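Local coordinates for mitochondrial antiviral signaling protein (MAVS) (Equus caballus, PDB 4O9L) that probably relays antiviral innate immune signals by assembling into prion-like filaments through its caspase recruitment domain, at residues E8-Q13 / A92-S97; S23-L28 / D56-L61; L28-Y33 / R80-S85; P32-L37 / V72-G77. The protein carries 1 engineered substitution. One frame throughout, in Å; residues are numbered along the deposited sequence.

Contact 1: residues E8-Q13 / A92-S97; sequences EDKTFQ and ARIYHS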
loop_
_atom_site.group_PDB
_atom_site.type_symbol
_atom_site.label_atom_id
_atom_site.label_comp_id
_atom_site.label_asym_id
_atom_site.label_seq_id
_atom_site.Cartn_x
_atom_site.Cartn_y
_atom_site.Cartn_z
ATOM N N GLU A 8 12.916 -1.067 1.005
ATOM C CA GLU A 8 11.595 -0.634 1.473
ATOM C C GLU A 8 11.441 0.884 1.439
ATOM O O GLU A 8 10.448 1.401 0.945
ATOM C CB GLU A 8 11.305 -1.182 2.883
ATOM C CG GLU A 8 10.795 -2.624 2.873
ATOM C CD GLU A 8 10.684 -3.224 4.262
ATOM O OE1 GLU A 8 11.449 -2.811 5.165
ATOM O OE2 GLU A 8 9.828 -4.109 4.453
ATOM N N ASP A 9 12.429 1.586 1.969
ATOM C CA ASP A 9 12.408 3.045 1.999
ATOM C C ASP A 9 12.351 3.630 0.593
ATOM O O ASP A 9 11.565 4.549 0.318
ATOM C CB ASP A 9 13.648 3.560 2.721
ATOM C CG ASP A 9 13.790 5.066 2.624
ATOM O OD1 ASP A 9 12.949 5.780 3.197
ATOM O OD2 ASP A 9 14.747 5.537 1.975
ATOM N N LYS A 10 13.185 3.090 -0.291
ATOM C CA LYS A 10 13.223 3.511 -1.691
ATOM C C LYS A 10 11.859 3.331 -2.341
ATOM O O LYS A 10 11.392 4.193 -3.102
ATOM C CB LYS A 10 14.272 2.693 -2.452
ATOM C CG LYS A 10 14.243 2.892 -3.956
ATOM C CD LYS A 10 15.322 2.061 -4.642
ATOM C CE LYS A 10 16.719 2.423 -4.130
ATOM N NZ LYS A 10 17.679 1.307 -4.377
ATOM N N THR A 11 11.216 2.214 -2.024
ATOM C CA THR A 11 9.885 1.924 -2.544
ATOM C C THR A 11 8.851 2.907 -1.986
ATOM O O THR A 11 8.060 3.472 -2.741
ATOM C CB THR A 11 9.461 0.474 -2.240
ATOM O OG1 THR A 11 10.450 -0.424 -2.757
ATOM C CG2 THR A 11 8.091 0.148 -2.890
ATOM N N PHE A 12 8.872 3.124 -0.671
ATOM C CA PHE A 12 7.953 4.080 -0.071
ATOM C C PHE A 12 8.121 5.472 -0.689
ATOM O O PHE A 12 7.137 6.162 -0.979
ATOM C CB PHE A 12 8.127 4.140 1.448
ATOM C CG PHE A 12 7.165 5.087 2.117
ATOM C CD1 PHE A 12 5.874 4.679 2.421
ATOM C CD2 PHE A 12 7.546 6.387 2.416
ATOM C CE1 PHE A 12 4.970 5.557 3.023
ATOM C CE2 PHE A 12 6.651 7.273 3.012
ATOM C CZ PHE A 12 5.372 6.864 3.323
ATOM N N GLN A 13 9.366 5.878 -0.906
ATOM C CA GLN A 13 9.627 7.200 -1.460
ATOM C C GLN A 13 9.149 7.305 -2.906
ATOM O O GLN A 13 8.670 8.356 -3.343
ATOM C CB GLN A 13 11.115 7.553 -1.342
ATOM C CG GLN A 13 11.624 7.646 0.107
ATOM C CD GLN A 13 10.797 8.590 0.980
ATOM O OE1 GLN A 13 10.343 9.646 0.525
ATOM N NE2 GLN A 13 10.608 8.215 2.246
ATOM N N ALA A 92 7.588 -3.563 -7.813
ATOM C CA ALA A 92 8.633 -4.582 -7.740
ATOM C C ALA A 92 9.928 -4.110 -8.406
ATOM O O ALA A 92 11.026 -4.402 -7.928
ATOM C CB ALA A 92 8.168 -5.878 -8.371
ATOM N N ARG A 93 9.797 -3.414 -9.532
ATOM C CA ARG A 93 10.973 -2.917 -10.244
ATOM C C ARG A 93 11.768 -1.928 -9.374
ATOM O O ARG A 93 13.001 -2.008 -9.304
ATOM C CB ARG A 93 10.557 -2.297 -11.580
ATOM C CG ARG A 93 11.701 -1.868 -12.480
ATOM C CD ARG A 93 11.176 -0.906 -13.535
ATOM N NE ARG A 93 10.139 -0.049 -12.962
ATOM C CZ ARG A 93 10.347 1.170 -12.468
ATOM N NH1 ARG A 93 9.331 1.855 -11.955
ATOM N NH2 ARG A 93 11.565 1.707 -12.492
ATOM N N ILE A 94 11.074 -1.020 -8.689
ATOM C CA ILE A 94 11.758 -0.074 -7.791
ATOM C C ILE A 94 12.423 -0.803 -6.616
ATOM O O ILE A 94 13.579 -0.540 -6.286
ATOM C CB ILE A 94 10.799 1.015 -7.253
ATOM C CG1 ILE A 94 10.329 1.920 -8.396
ATOM C CG2 ILE A 94 11.474 1.848 -6.178
ATOM C CD1 ILE A 94 11.463 2.663 -9.104
ATOM N N TYR A 95 11.689 -1.724 -5.997
ATOM C CA TYR A 95 12.191 -2.473 -4.851
ATOM C C TYR A 95 13.511 -3.175 -5.160
ATOM O O TYR A 95 14.423 -3.208 -4.327
ATOM C CB TYR A 95 11.151 -3.496 -4.414
ATOM C CG TYR A 95 11.591 -4.373 -3.268
ATOM C CD1 TYR A 95 11.424 -3.959 -1.956
ATOM C CD2 TYR A 95 12.166 -5.622 -3.499
ATOM C CE1 TYR A 95 11.817 -4.762 -0.899
ATOM C CE2 TYR A 95 12.562 -6.432 -2.445
ATOM C CZ TYR A 95 12.383 -5.996 -1.154
ATOM O OH TYR A 95 12.775 -6.789 -0.106
ATOM N N HIS A 96 13.608 -3.748 -6.357
ATOM C CA HIS A 96 14.807 -4.501 -6.735
ATOM C C HIS A 96 15.897 -3.643 -7.373
ATOM O O HIS A 96 16.969 -4.159 -7.700
ATOM C CB HIS A 96 14.452 -5.665 -7.671
ATOM C CG HIS A 96 13.689 -6.764 -7.004
ATOM N ND1 HIS A 96 14.256 -7.580 -6.047
ATOM C CD2 HIS A 96 12.407 -7.183 -7.142
ATOM C CE1 HIS A 96 13.359 -8.455 -5.628
ATOM N NE2 HIS A 96 12.226 -8.236 -6.278
ATOM N N SER A 97 15.624 -2.352 -7.562
ATOM C CA SER A 97 16.575 -1.438 -8.202
ATOM C C SER A 97 17.725 -0.999 -7.276
ATOM O O SER A 97 17.673 -1.184 -6.048
ATOM C CB SER A 97 15.851 -0.196 -8.755
ATOM O OG SER A 97 15.429 0.678 -7.708
#
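The first and last helices of the domain, 6-17 and 85-96, meet through Lys10 and Thr11 on one side and Ile94, Tyr95 and Ser97 on the other. The axes of the two short segments approach to 8.4 Å and run roughly antiparallel, with 139° between their directions. Lys10 lays its aliphatic chain alongside the C-terminal residues: its CG packs on Ile94 CG2 at 3.7 Å, and its CD lies 3.4 Å from Ser97 OG. A bend at chi3 (-59°) turns CE out of the extended line of the chain, and NZ beyond it donates to Ser97 O at 3.0 Å. The ammonium stands well above that carbonyl plane. Ser97 OG is itself turned back on the helix, donating to Ile94 O at 2.6 Å on an in-plane lone pair; Ile94 O also accepts from Ser97 N, so this carbonyl is gripped twice. In the antiparallel helical bundle of a caspase recruitment domain, this pairing sets the first helix beside the last. Deeper in, Thr11 OG1 sits 3.4 Å from Tyr95 CA and near the plane of the Tyr95 ring, at its edge. That hydroxyl is hydrogen-bonded within its own helix to Ala7 O. The far end of Tyr95 reaches helix 71-81, where OH bonds to His73 NE2 and the two rings meet edge-to-face.

Contact 2: residues S23-L28 / D56-L61; sequences SRIHVL and DTLLEL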
loop_
_atom_site.group_PDB
_atom_site.type_symbol
_atom_site.label_atom_id
_atom_site.label_comp_id
_atom_site.label_asym_id
_atom_site.label_seq_id
_atom_site.Cartn_x
_atom_site.Cartn_y
_atom_site.Cartn_z
ATOM N N SER A 23 -3.585 6.428 -7.828
ATOM C CA SER A 23 -4.887 6.960 -7.421
ATOM C C SER A 23 -6.081 6.053 -7.733
ATOM O O SER A 23 -7.167 6.238 -7.181
ATOM C CB SER A 23 -5.115 8.348 -8.023
ATOM O OG SER A 23 -5.355 8.256 -9.414
ATOM N N ARG A 24 -5.893 5.077 -8.611
ATOM C CA ARG A 24 -6.997 4.196 -8.984
ATOM C C ARG A 24 -7.107 2.941 -8.116
ATOM O O ARG A 24 -7.973 2.096 -8.346
ATOM C CB ARG A 24 -6.954 3.849 -10.479
ATOM C CG ARG A 24 -7.609 4.921 -11.356
ATOM C CD ARG A 24 -7.191 4.801 -12.822
ATOM N NE ARG A 24 -5.746 4.951 -12.983
ATOM C CZ ARG A 24 -5.114 6.120 -13.051
ATOM N NH1 ARG A 24 -3.795 6.158 -13.187
ATOM N NH2 ARG A 24 -5.801 7.250 -12.978
ATOM N N ILE A 25 -6.243 2.825 -7.112
ATOM C CA ILE A 25 -6.446 1.814 -6.081
ATOM C C ILE A 25 -7.770 2.171 -5.411
ATOM O O ILE A 25 -8.035 3.349 -5.151
ATOM C CB ILE A 25 -5.305 1.850 -5.038
ATOM C CG1 ILE A 25 -3.978 1.472 -5.703
ATOM C CG2 ILE A 25 -5.603 0.932 -3.837
ATOM C CD1 ILE A 25 -2.777 1.562 -4.772
ATOM N N HIS A 26 -8.621 1.178 -5.177
ATOM C CA HIS A 26 -9.810 1.391 -4.367
ATOM C C HIS A 26 -9.506 0.820 -2.989
ATOM O O HIS A 26 -9.333 -0.391 -2.847
ATOM C CB HIS A 26 -11.021 0.680 -4.967
ATOM C CG HIS A 26 -12.288 0.891 -4.194
ATOM N ND1 HIS A 26 -13.363 0.029 -4.273
ATOM C CD2 HIS A 26 -12.655 1.870 -3.330
ATOM C CE1 HIS A 26 -14.334 0.466 -3.490
ATOM N NE2 HIS A 26 -13.928 1.580 -2.904
ATOM N N VAL A 27 -9.436 1.685 -1.984
ATOM C CA VAL A 27 -8.986 1.264 -0.655
ATOM C C VAL A 27 -9.767 0.074 -0.102
ATOM O O VAL A 27 -9.181 -0.907 0.379
ATOM C CB VAL A 27 -9.017 2.438 0.355
ATOM C CG1 VAL A 27 -8.843 1.929 1.802
ATOM C CG2 VAL A 27 -7.936 3.443 0.013
ATOM N N LEU A 28 -11.089 0.137 -0.191
ATOM C CA LEU A 28 -11.916 -0.898 0.416
ATOM C C LEU A 28 -11.668 -2.255 -0.225
ATOM O O LEU A 28 -11.655 -3.276 0.455
ATOM C CB LEU A 28 -13.396 -0.523 0.342
ATOM C CG LEU A 28 -13.882 0.545 1.323
ATOM C CD1 LEU A 28 -15.422 0.511 1.374
ATOM C CD2 LEU A 28 -13.284 0.347 2.717
ATOM N N ASP A 56 -7.701 10.523 0.658
ATOM C CA ASP A 56 -6.994 10.744 1.919
ATOM C C ASP A 56 -6.654 9.438 2.635
ATOM O O ASP A 56 -5.593 9.329 3.259
ATOM C CB ASP A 56 -7.776 11.681 2.847
ATOM C CG ASP A 56 -7.737 13.130 2.380
ATOM O OD1 ASP A 56 -6.713 13.543 1.796
ATOM O OD2 ASP A 56 -8.727 13.859 2.603
ATOM N N THR A 57 -7.541 8.449 2.533
ATOM C CA THR A 57 -7.320 7.149 3.178
ATOM C C THR A 57 -6.189 6.377 2.497
ATOM O O THR A 57 -5.460 5.612 3.134
ATOM C CB THR A 57 -8.619 6.317 3.206
ATOM O OG1 THR A 57 -9.655 7.121 3.783
ATOM C CG2 THR A 57 -8.448 5.058 4.047
ATOM N N LEU A 58 -6.024 6.603 1.203
ATOM C CA LEU A 58 -4.926 5.991 0.485
ATOM C C LEU A 58 -3.584 6.504 1.027
ATOM O O LEU A 58 -2.630 5.732 1.174
ATOM C CB LEU A 58 -5.069 6.257 -1.015
ATOM C CG LEU A 58 -4.121 5.485 -1.923
ATOM C CD1 LEU A 58 -4.314 3.985 -1.744
ATOM C CD2 LEU A 58 -4.348 5.898 -3.379
ATOM N N LEU A 59 -3.509 7.799 1.336
ATOM C CA LEU A 59 -2.298 8.351 1.938
ATOM C C LEU A 59 -2.032 7.645 3.268
ATOM O O LEU A 59 -0.906 7.210 3.559
ATOM C CB LEU A 59 -2.438 9.857 2.152
ATOM C CG LEU A 59 -2.414 10.725 0.886
ATOM C CD1 LEU A 59 -2.812 12.157 1.195
ATOM C CD2 LEU A 59 -1.039 10.701 0.230
ATOM N N GLU A 60 -3.085 7.510 4.069
ATOM C CA GLU A 60 -2.966 6.870 5.369
ATOM C C GLU A 60 -2.615 5.387 5.223
ATOM O O GLU A 60 -1.875 4.824 6.036
ATOM C CB GLU A 60 -4.251 7.086 6.179
ATOM C CG GLU A 60 -4.283 6.395 7.538
ATOM C CD GLU A 60 -3.128 6.788 8.442
ATOM O OE1 GLU A 60 -2.579 7.909 8.299
ATOM O OE2 GLU A 60 -2.768 5.960 9.310
ATOM N N LEU A 61 -3.128 4.763 4.171
ATOM C CA LEU A 61 -2.845 3.354 3.912
ATOM C C LEU A 61 -1.341 3.100 3.722
ATOM O O LEU A 61 -0.781 2.154 4.282
ATOM C CB LEU A 61 -3.625 2.864 2.686
ATOM C CG LEU A 61 -3.354 1.412 2.257
ATOM C CD1 LEU A 61 -3.653 0.448 3.405
ATOM C CD2 LEU A 61 -4.167 1.026 1.020
#
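Val27 and Ile25 press against Leu58 where the lead-in and first turn of short helix 27-30 lie on the long helix 39-66, a buried part of the helical bundle of the caspase recruitment domain. No hydrogen bond or ion pair links the two segments; side chains meet by apolar packing. Leu58 is the centre of it. Its CG stands anti to the backbone N (chi1 -170°), and the CD1 methyl beyond meets Ile25 CG2 at 3.9 Å, the two side chains crossing at about a right angle. Val27 spreads its two methyls over neighbouring residues: CG2 comes to 3.9 Å from Leu58 N and 4.1 Å from Leu58 CD1, while CG1 touches Thr57 CG2. Thr57 thus offers its methyl to the contact, whereas its hydroxyl is bonded to Gly53 O in its own helix.

Two backbone groups of 23-28 are served by Asn54 of helix 39-66: its OD1 accepts from Val27 N and its ND2 donates to Ile25 O. His26, in the N-cap position, has its NE2 bonded to Tyr49 OH. Ile25 also packs on Ile30 of its neighbouring helix and on Leu84, in the loop before helix 85-96. At the exposed margin the backbone makes the contact, Ser23 CA lying 4.2 Å from Leu58 CD2.

Contact 3: residues L28-Y33 / R80-S85; sequences LRILPY and RACELS. Engineered in segment 28-33: Arg29 (natural residue Glu).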
loop_
_atom_site.group_PDB
_atom_site.type_symbol
_atom_site.label_atom_id
_atom_site.label_comp_id
_atom_site.label_asym_id
_atom_site.label_seq_id
_atom_site.Cartn_x
_atom_site.Cartn_y
_atom_site.Cartn_z
ATOM N N LEU A 28 -11.089 0.137 -0.191
ATOM C CA LEU A 28 -11.916 -0.898 0.416
ATOM C C LEU A 28 -11.668 -2.255 -0.225
ATOM O O LEU A 28 -11.655 -3.276 0.455
ATOM C CB LEU A 28 -13.396 -0.523 0.342
ATOM C CG LEU A 28 -13.882 0.545 1.323
ATOM C CD1 LEU A 28 -15.422 0.511 1.374
ATOM C CD2 LEU A 28 -13.284 0.347 2.717
ATOM N N ARG A 29 -11.451 -2.257 -1.535
ATOM C CA ARG A 29 -11.183 -3.491 -2.254
ATOM C C ARG A 29 -9.814 -4.079 -1.934
ATOM O O ARG A 29 -9.673 -5.294 -1.849
ATOM C CB ARG A 29 -11.304 -3.272 -3.764
ATOM C CG ARG A 29 -11.026 -4.519 -4.567
ATOM C CD ARG A 29 -11.217 -4.298 -6.059
ATOM N NE ARG A 29 -11.034 -5.553 -6.778
ATOM C CZ ARG A 29 -10.909 -5.645 -8.095
ATOM N NH1 ARG A 29 -10.742 -6.839 -8.659
ATOM N NH2 ARG A 29 -10.946 -4.544 -8.836
ATOM N N ILE A 30 -8.808 -3.232 -1.748
ATOM C CA ILE A 30 -7.451 -3.740 -1.556
ATOM C C ILE A 30 -7.168 -4.222 -0.127
ATOM O O ILE A 30 -6.395 -5.169 0.052
ATOM C CB ILE A 30 -6.358 -2.745 -2.032
ATOM C CG1 ILE A 30 -5.028 -3.496 -2.269
ATOM C CG2 ILE A 30 -6.190 -1.601 -1.021
ATOM C CD1 ILE A 30 -3.938 -2.685 -3.008
ATOM N N LEU A 31 -7.808 -3.592 0.867
ATOM C CA LEU A 31 -7.554 -3.882 2.290
ATOM C C LEU A 31 -7.500 -5.377 2.691
ATOM O O LEU A 31 -6.542 -5.794 3.344
ATOM C CB LEU A 31 -8.538 -3.129 3.204
ATOM C CG LEU A 31 -8.332 -1.633 3.437
ATOM C CD1 LEU A 31 -9.460 -1.059 4.300
ATOM C CD2 LEU A 31 -6.984 -1.368 4.101
ATOM N N PRO A 32 -8.518 -6.184 2.307
ATOM C CA PRO A 32 -8.498 -7.571 2.785
ATOM C C PRO A 32 -7.340 -8.388 2.207
ATOM O O PRO A 32 -7.036 -9.457 2.747
ATOM C CB PRO A 32 -9.833 -8.143 2.278
ATOM C CG PRO A 32 -10.658 -6.960 1.877
ATOM C CD PRO A 32 -9.686 -5.927 1.443
ATOM N N TYR A 33 -6.720 -7.918 1.126
ATOM C CA TYR A 33 -5.608 -8.653 0.521
ATOM C C TYR A 33 -4.259 -8.373 1.182
ATOM O O TYR A 33 -3.311 -9.141 1.014
ATOM C CB TYR A 33 -5.515 -8.353 -0.982
ATOM C CG TYR A 33 -6.668 -8.899 -1.785
ATOM C CD1 TYR A 33 -6.757 -10.259 -2.072
ATOM C CD2 TYR A 33 -7.673 -8.059 -2.250
ATOM C CE1 TYR A 33 -7.824 -10.769 -2.811
ATOM C CE2 TYR A 33 -8.739 -8.559 -2.994
ATOM C CZ TYR A 33 -8.806 -9.912 -3.263
ATOM O OH TYR A 33 -9.854 -10.410 -3.994
ATOM N N ARG A 80 -1.922 -7.065 -7.662
ATOM C CA ARG A 80 -2.257 -8.091 -8.649
ATOM C C ARG A 80 -3.662 -8.632 -8.415
ATOM O O ARG A 80 -4.441 -8.824 -9.354
ATOM C CB ARG A 80 -1.239 -9.240 -8.589
ATOM C CG ARG A 80 0.143 -8.853 -9.100
ATOM C CD ARG A 80 1.171 -9.901 -8.752
ATOM N NE ARG A 80 2.504 -9.545 -9.239
ATOM C CZ ARG A 80 3.629 -10.062 -8.757
ATOM N NH1 ARG A 80 3.583 -10.936 -7.756
ATOM N NH2 ARG A 80 4.797 -9.693 -9.260
ATOM N N ALA A 81 -3.995 -8.869 -7.153
ATOM C CA ALA A 81 -5.304 -9.435 -6.819
ATOM C C ALA A 81 -6.464 -8.469 -7.096
ATOM O O ALA A 81 -7.626 -8.879 -7.195
ATOM C CB ALA A 81 -5.316 -9.899 -5.379
ATOM N N CYS A 82 -6.146 -7.181 -7.223
ATOM C CA CYS A 82 -7.153 -6.151 -7.447
ATOM C C CYS A 82 -7.049 -5.544 -8.838
ATOM O O CYS A 82 -7.422 -4.381 -9.017
ATOM C CB CYS A 82 -7.029 -5.023 -6.405
ATOM S SG CYS A 82 -7.445 -5.537 -4.721
ATOM N N GLU A 83 -6.523 -6.310 -9.799
ATOM C CA GLU A 83 -6.516 -5.908 -11.214
ATOM C C GLU A 83 -5.698 -4.642 -11.457
ATOM O O GLU A 83 -6.101 -3.759 -12.221
ATOM C CB GLU A 83 -7.944 -5.714 -11.724
ATOM C CG GLU A 83 -8.776 -6.963 -11.602
ATOM C CD GLU A 83 -10.177 -6.837 -12.162
ATOM O OE1 GLU A 83 -10.385 -7.198 -13.344
ATOM O OE2 GLU A 83 -11.066 -6.378 -11.412
ATOM N N LEU A 84 -4.555 -4.568 -10.786
ATOM C CA LEU A 84 -3.621 -3.453 -10.920
ATOM C C LEU A 84 -2.196 -4.004 -11.044
ATOM O O LEU A 84 -1.260 -3.519 -10.387
ATOM C CB LEU A 84 -3.767 -2.484 -9.735
ATOM C CG LEU A 84 -5.061 -1.648 -9.724
ATOM C CD1 LEU A 84 -5.275 -0.959 -8.374
ATOM C CD2 LEU A 84 -5.095 -0.606 -10.853
ATOM N N SER A 85 -2.041 -5.023 -11.892
ATOM C CA SER A 85 -0.767 -5.728 -12.021
ATOM C C SER A 85 0.356 -4.842 -12.556
ATOM O O SER A 85 1.526 -5.102 -12.288
ATOM C CB SER A 85 -0.899 -6.979 -12.900
ATOM O OG SER A 85 -1.653 -7.985 -12.252
HETATM O O HOH W 1 -10.861 -3.774 -11.840
#
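Arg29, an engineered residue that replaces a natural Glu, reaches from helix 27-30 to Glu83, just past the end of helix 71-81. Its chain is extended from CG to NE, and NH1 donates to Glu83 OE2 at 2.8 Å with an N-H...O angle of 152°, forming a salt bridge. A second bond, from NH2 to the same oxygen, is weak at 3.2 Å. OE2 lies near the guanidinium plane; both bonds go to OE2 alone, which is met on its anti side, and the two charged planes stand 74° apart. Water 1 accepts from Arg29 NH2 at 3.1 Å and donates weakly to Glu83 OE2, closing a small polar ring. Cys82 O lies over one face of the guanidinium, 3.5 Å from NH2.

Glu83 has positive phi and is the C-prime residue of a Schellman motif, in which Glu83 N bonds to Arg80 O and Leu84 N to Leu79 O; these helix-end carbonyls are thereby satisfied. Behind the ion pair the contact turns apolar. Ala81 CB sits over the Tyr33 ring, 3.8 Å from its centroid, in a CH-pi contact. Cys82 SG approaches the same ring obliquely, 3.5 Å from Tyr33 CD2, and packs on Ile30. With one good and one weak N-H bond and a weak water bond on OE2, the carboxylate charge is probably drawn toward that oxygen, in a salt bridge belonging to the engineered protein.

Contact 4: residues P32-L37 / V72-G77; sequences PYLSCL and VHSLIG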
loop_
_atom_site.group_PDB
_atom_site.type_symbol
_atom_site.label_atom_id
_atom_site.label_comp_id
_atom_site.label_asym_id
_atom_site.label_seq_id
_atom_site.Cartn_x
_atom_site.Cartn_y
_atom_site.Cartn_z
ATOM N N PRO A 32 -8.518 -6.184 2.307
ATOM C CA PRO A 32 -8.498 -7.571 2.785
ATOM C C PRO A 32 -7.340 -8.388 2.207
ATOM O O PRO A 32 -7.036 -9.457 2.747
ATOM C CB PRO A 32 -9.833 -8.143 2.278
ATOM C CG PRO A 32 -10.658 -6.960 1.877
ATOM C CD PRO A 32 -9.686 -5.927 1.443
ATOM N N TYR A 33 -6.720 -7.918 1.126
ATOM C CA TYR A 33 -5.608 -8.653 0.521
ATOM C C TYR A 33 -4.259 -8.373 1.182
ATOM O O TYR A 33 -3.311 -9.141 1.014
ATOM C CB TYR A 33 -5.515 -8.353 -0.982
ATOM C CG TYR A 33 -6.668 -8.899 -1.785
ATOM C CD1 TYR A 33 -6.757 -10.259 -2.072
ATOM C CD2 TYR A 33 -7.673 -8.059 -2.250
ATOM C CE1 TYR A 33 -7.824 -10.769 -2.811
ATOM C CE2 TYR A 33 -8.739 -8.559 -2.994
ATOM C CZ TYR A 33 -8.806 -9.912 -3.263
ATOM O OH TYR A 33 -9.854 -10.410 -3.994
ATOM N N LEU A 34 -4.172 -7.266 1.917
ATOM C CA LEU A 34 -2.914 -6.844 2.526
ATOM C C LEU A 34 -2.691 -7.593 3.831
ATOM O O LEU A 34 -3.016 -7.088 4.907
ATOM C CB LEU A 34 -2.925 -5.324 2.763
ATOM C CG LEU A 34 -3.014 -4.497 1.469
ATOM C CD1 LEU A 34 -3.473 -3.065 1.741
ATOM C CD2 LEU A 34 -1.674 -4.478 0.737
ATOM N N SER A 35 -2.145 -8.802 3.732
ATOM C CA SER A 35 -2.005 -9.698 4.882
ATOM C C SER A 35 -1.056 -9.170 5.960
ATOM O O SER A 35 -0.988 -9.726 7.059
ATOM C CB SER A 35 -1.581 -11.103 4.419
ATOM O OG SER A 35 -0.317 -11.077 3.755
ATOM N N CYS A 36 -0.317 -8.104 5.652
ATOM C CA CYS A 36 0.621 -7.545 6.616
ATOM C C CYS A 36 -0.078 -6.636 7.606
ATOM O O CYS A 36 0.471 -6.349 8.658
ATOM C CB CYS A 36 1.759 -6.783 5.933
ATOM S SG CYS A 36 1.226 -5.303 5.047
ATOM N N LEU A 37 -1.290 -6.195 7.270
ATOM C CA LEU A 37 -2.082 -5.375 8.186
ATOM C C LEU A 37 -2.674 -6.231 9.312
ATOM O O LEU A 37 -3.028 -7.395 9.103
ATOM C CB LEU A 37 -3.205 -4.647 7.426
ATOM C CG LEU A 37 -2.723 -3.693 6.333
ATOM C CD1 LEU A 37 -3.891 -3.014 5.618
ATOM C CD2 LEU A 37 -1.805 -2.638 6.960
ATOM N N VAL A 72 5.907 -4.298 1.319
ATOM C CA VAL A 72 6.123 -4.151 -0.120
ATOM C C VAL A 72 5.560 -5.358 -0.883
ATOM O O VAL A 72 4.835 -5.211 -1.858
ATOM C CB VAL A 72 7.605 -3.915 -0.469
ATOM C CG1 VAL A 72 7.806 -3.950 -1.979
ATOM C CG2 VAL A 72 8.079 -2.576 0.097
ATOM N N HIS A 73 5.875 -6.554 -0.410
ATOM C CA HIS A 73 5.428 -7.771 -1.086
ATOM C C HIS A 73 3.947 -8.040 -0.856
ATOM O O HIS A 73 3.250 -8.567 -1.735
ATOM C CB HIS A 73 6.340 -8.935 -0.669
ATOM C CG HIS A 73 7.777 -8.589 -0.811
ATOM N ND1 HIS A 73 8.404 -8.492 -2.042
ATOM C CD2 HIS A 73 8.718 -8.211 0.098
ATOM C CE1 HIS A 73 9.652 -8.111 -1.884
ATOM N NE2 HIS A 73 9.867 -7.935 -0.580
ATOM N N SER A 74 3.459 -7.655 0.316
ATOM C CA SER A 74 2.023 -7.673 0.566
ATOM C C SER A 74 1.311 -6.789 -0.463
ATOM O O SER A 74 0.353 -7.222 -1.107
ATOM C CB SER A 74 1.728 -7.188 1.993
ATOM O OG SER A 74 0.359 -7.382 2.320
ATOM N N LEU A 75 1.791 -5.556 -0.632
ATOM C CA LEU A 75 1.190 -4.623 -1.592
ATOM C C LEU A 75 1.240 -5.130 -3.029
ATOM O O LEU A 75 0.258 -5.030 -3.760
ATOM C CB LEU A 75 1.873 -3.265 -1.511
ATOM C CG LEU A 75 1.450 -2.179 -2.503
ATOM C CD1 LEU A 75 -0.030 -1.835 -2.330
ATOM C CD2 LEU A 75 2.339 -0.939 -2.272
ATOM N N ILE A 76 2.387 -5.665 -3.432
ATOM C CA ILE A 76 2.537 -6.203 -4.778
ATOM C C ILE A 76 1.500 -7.294 -5.017
ATOM O O ILE A 76 0.788 -7.264 -6.029
ATOM C CB ILE A 76 3.964 -6.749 -5.018
ATOM C CG1 ILE A 76 4.946 -5.580 -5.146
ATOM C CG2 ILE A 76 4.019 -7.648 -6.275
ATOM C CD1 ILE A 76 6.384 -5.966 -4.955
ATOM N N GLY A 77 1.400 -8.244 -4.087
ATOM C CA GLY A 77 0.404 -9.306 -4.207
ATOM C C GLY A 77 -1.022 -8.774 -4.278
ATOM O O GLY A 77 -1.856 -9.245 -5.067
HETATM O O HOH W 2 -0.751 -9.804 -1.194
HETATM O O HOH W 3 0.142 -10.517 1.229
#
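Ser74, on helix 71-81, faces the turn at Leu34-Cys36 and carries most of the contact with the loop between helices 27-30 and 39-66. The tight part is gathered round its hydroxyl. With OG anti to the backbone N (chi1 -172°), that oxygen stands 3.3 Å from Leu34 CA, and it accepts a weak hydrogen bond from Cys36 N at 3.5 Å. Ser35 N is nearer, at 3.2 Å, but its angle is too poor for a bond. Cys36 SG closes against the same residue, 3.6 Å from Ser74 CB. The loop turns here: Leu34 to Leu37 form a type I beta turn, closed by Leu37 N to Leu34 O, and Cys36 N is the amide that bonds to Ser74 OG. Leu34 is also the centre of an inverse gamma turn. On the buried flank Leu34 CD2 rests 3.7 Å from Leu75 CA.

The other flank is bridged by water. Water 2 donates to Ser74 O at 2.8 Å and, weakly, to Tyr33 O, linking the two backbones. Water 3 is bound to Ser35 OG at 2.6 Å and only weakly to Ser74 OG. Within the CARD bundle, Leu34 goes on to Leu61 and Cys36 to Leu65, both on helix 39-66, while Leu75 reaches Ile15 of helix 6-17; the loop thus lies between helices 39-66 and 71-81.

Contact 2 is the buried one, held by apolar packing without a hydrogen bond between its segments; contact 1 lies at the surface, where a lysine-to-carbonyl bond flanks modest packing. Contacts 3 and 4 are partly buried and mix both kinds, a salt bridge in the first, a serine hydroxyl and waters in the second. These two share Pro32 and Tyr33 and both use helix 71-81, while contacts 2 and 3 share Leu28 and helix 27-30. Leu61 of contact 2 packs on Ile30 and Leu31 of contact 3 and on Leu34 and Leu37 of contact 4, so Leu61 ties the three together. Contact 1, about 19 Å centre to centre from contact 2, joins them through contact 4, where Tyr95 packs on Val72 and Ala92 on Ile76.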